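Local coordinates for nickel-dependent hydrogenase large subunit (Allochromatium vinosum, PDB 3MYR), which carries the nickel-iron active centre of a heterodimeric membrane-bound hydrogenase, which splits dihydrogen and passes the electrons to an acceptor, at residues M106-L111 and P259-I264. Numbering follows the deposited sequence.
Sequences MHFYHL and PDTLAI
The Phe108 ring carries Thr261 OG1 over the centre of one face, 3.8 Å above its plane, while Ile264 CD1 lies at its edge, near the plane. Tyr109, its neighbour in sequence, brings CD2 to another part of that ring's edge, beside CD1, and takes Phe108 CD1 over the centre of its own face, 3.7 Å above the ring; Asp260 OD2 lies at the Tyr109 edge. This is a helix-helix contact within the helical bundle of the [NiFe] hydrogenase large subunit, between the C-terminal part of helix 86-112 and the last turns of helix 236-265. The two segments cross at 58° with their axes 11.9 Å apart, a separation that large aromatic side chains suit well. Phe108 CG is anti to the backbone N (chi1 -179°), which starts the ring off toward helix 236-265, and its length does the rest. An alanine in place of Phe108 would probably open a gap between the helices, taking from Ile264 CD1 the ring atom it packs against across them, from Thr261 OG1 the face beneath it and from the Tyr109 ring the atom over its face. Threonine is compact enough to lie against an aromatic face, and Thr261 OG1 is hydrogen-bonded to Tyr257 O one turn earlier in its own helix. Tyr109 adds a phenol long enough to present OH to Asp260, whose short carboxylate side chain, its CB directed toward the other helix, offers an acceptor with its plane turned 74° from the ring. Tyr109 OH donates to Asp260 OD2 at 2.5 Å, a doubtful length because OD2 is less surely placed. His190 of helix 181-201 touches both residues. Ile264, with a branched chain reaching inward, sets its CD1 methyl 4.2 Å from Phe108 CZ.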
loop_
_atom_site.group_PDB
_atom_site.type_symbol
_atom_site.label_atom_id
_atom_site.label_comp_id
_atom_site.label_asym_id
_atom_site.label_seq_id
_atom_site.Cartn_x
_atom_site.Cartn_y
_atom_site.Cartn_z
ATOM N N MET B 106 1.445 10.161 3.851
ATOM C CA MET B 106 0.083 10.100 3.246
ATOM C C MET B 106 -0.849 9.393 4.215
ATOM O O MET B 106 -2.025 9.735 4.236
ATOM C CB MET B 106 0.063 9.239 1.949
ATOM C CG MET B 106 0.816 9.983 0.775
ATOM S SD MET B 106 0.503 9.019 -0.785
ATOM C CE MET B 106 -1.224 9.319 -1.207
ATOM N N HIS B 107 -0.373 8.381 4.967
ATOM C CA HIS B 107 -1.314 7.819 5.940
ATOM C C HIS B 107 -1.819 8.918 6.880
ATOM O O HIS B 107 -3.026 9.080 7.121
ATOM C CB HIS B 107 -0.714 6.722 6.870
ATOM C CG HIS B 107 -1.698 6.241 7.867
ATOM N ND1 HIS B 107 -1.680 6.609 9.196
ATOM C CD2 HIS B 107 -2.831 5.518 7.694
ATOM C CE1 HIS B 107 -2.706 6.061 9.813
ATOM N NE2 HIS B 107 -3.423 5.393 8.922
ATOM N N PHE B 108 -0.897 9.672 7.429
ATOM C CA PHE B 108 -1.293 10.672 8.390
ATOM C C PHE B 108 -2.288 11.715 7.804
ATOM O O PHE B 108 -3.320 11.980 8.409
ATOM C CB PHE B 108 -0.118 11.378 9.033
ATOM C CG PHE B 108 -0.574 12.419 10.067
ATOM C CD1 PHE B 108 -0.599 13.776 9.757
ATOM C CD2 PHE B 108 -1.050 11.996 11.315
ATOM C CE1 PHE B 108 -1.071 14.744 10.729
ATOM C CE2 PHE B 108 -1.505 12.895 12.281
ATOM C CZ PHE B 108 -1.515 14.295 11.984
ATOM N N TYR B 109 -1.954 12.343 6.676
ATOM C CA TYR B 109 -2.835 13.365 6.122
ATOM C C TYR B 109 -4.062 12.783 5.462
ATOM O O TYR B 109 -5.175 13.195 5.783
ATOM C CB TYR B 109 -2.110 14.347 5.190
ATOM C CG TYR B 109 -1.179 15.206 5.971
ATOM C CD1 TYR B 109 -1.672 16.258 6.753
ATOM C CD2 TYR B 109 0.147 14.873 6.086
ATOM C CE1 TYR B 109 -0.801 17.028 7.514
ATOM C CE2 TYR B 109 1.024 15.615 6.863
ATOM C CZ TYR B 109 0.531 16.679 7.590
ATOM O OH TYR B 109 1.373 17.423 8.382
ATOM N N HIS B 110 -3.881 11.820 4.574
ATOM C CA HIS B 110 -4.954 11.486 3.646
ATOM C C HIS B 110 -5.850 10.394 4.162
ATOM O O HIS B 110 -7.036 10.344 3.800
ATOM C CB HIS B 110 -4.349 11.146 2.255
ATOM C CG HIS B 110 -3.514 12.278 1.747
ATOM N ND1 HIS B 110 -2.211 12.128 1.357
ATOM C CD2 HIS B 110 -3.753 13.621 1.756
ATOM C CE1 HIS B 110 -1.694 13.317 1.070
ATOM N NE2 HIS B 110 -2.624 14.236 1.284
ATOM N N LEU B 111 -5.335 9.581 5.075
ATOM C CA LEU B 111 -6.142 8.496 5.692
ATOM C C LEU B 111 -6.564 8.768 7.146
ATOM O O LEU B 111 -7.716 8.532 7.493
ATOM C CB LEU B 111 -5.458 7.116 5.599
ATOM C CG LEU B 111 -4.953 6.751 4.162
ATOM C CD1 LEU B 111 -4.467 5.275 4.136
ATOM C CD2 LEU B 111 -5.933 6.890 3.117
ATOM N N PRO B 259 5.712 18.404 13.212
ATOM C CA PRO B 259 5.123 19.427 14.097
ATOM C C PRO B 259 3.559 19.395 14.121
ATOM O O PRO B 259 2.955 19.645 15.186
ATOM C CB PRO B 259 5.637 20.761 13.496
ATOM C CG PRO B 259 6.935 20.359 12.769
ATOM C CD PRO B 259 6.547 19.016 12.147
ATOM N N ASP B 260 2.928 19.022 12.996
ATOM C CA ASP B 260 1.444 18.907 12.949
ATOM C C ASP B 260 1.001 17.780 13.837
ATOM O O ASP B 260 0.072 17.948 14.583
ATOM C CB ASP B 260 0.913 18.555 11.552
ATOM C CG ASP B 260 0.889 19.754 10.600
ATOM O OD1 ASP B 260 1.262 20.892 10.997
ATOM O OD2 ASP B 260 0.484 19.558 9.438
ATOM N N THR B 261 1.708 16.657 13.809
ATOM C CA THR B 261 1.320 15.520 14.678
ATOM C C THR B 261 1.376 15.948 16.168
ATOM O O THR B 261 0.465 15.635 16.951
ATOM C CB THR B 261 2.291 14.317 14.444
ATOM O OG1 THR B 261 2.159 13.898 13.080
ATOM C CG2 THR B 261 1.897 13.157 15.287
ATOM N N LEU B 262 2.453 16.645 16.542
ATOM C CA LEU B 262 2.607 17.077 17.928
ATOM C C LEU B 262 1.573 18.126 18.343
ATOM O O LEU B 262 0.986 17.970 19.408
ATOM C CB LEU B 262 4.042 17.561 18.269
ATOM C CG LEU B 262 5.188 16.563 17.977
ATOM C CD1 LEU B 262 6.599 17.176 18.306
ATOM C CD2 LEU B 262 5.022 15.243 18.673
ATOM N N ALA B 263 1.340 19.158 17.518
ATOM C CA ALA B 263 0.352 20.197 17.824
ATOM C C ALA B 263 -1.053 19.558 17.962
ATOM O O ALA B 263 -1.774 19.887 18.895
ATOM C CB ALA B 263 0.311 21.281 16.748
ATOM N N ILE B 264 -1.421 18.660 17.048
ATOM C CA ILE B 264 -2.761 17.991 17.104
ATOM C C ILE B 264 -2.904 17.069 18.326
ATOM O O ILE B 264 -3.909 17.151 19.055
ATOM C CB ILE B 264 -3.094 17.262 15.789
ATOM C CG1 ILE B 264 -3.429 18.318 14.730
ATOM C CG2 ILE B 264 -4.325 16.309 15.918
ATOM C CD1 ILE B 264 -3.413 17.784 13.291
#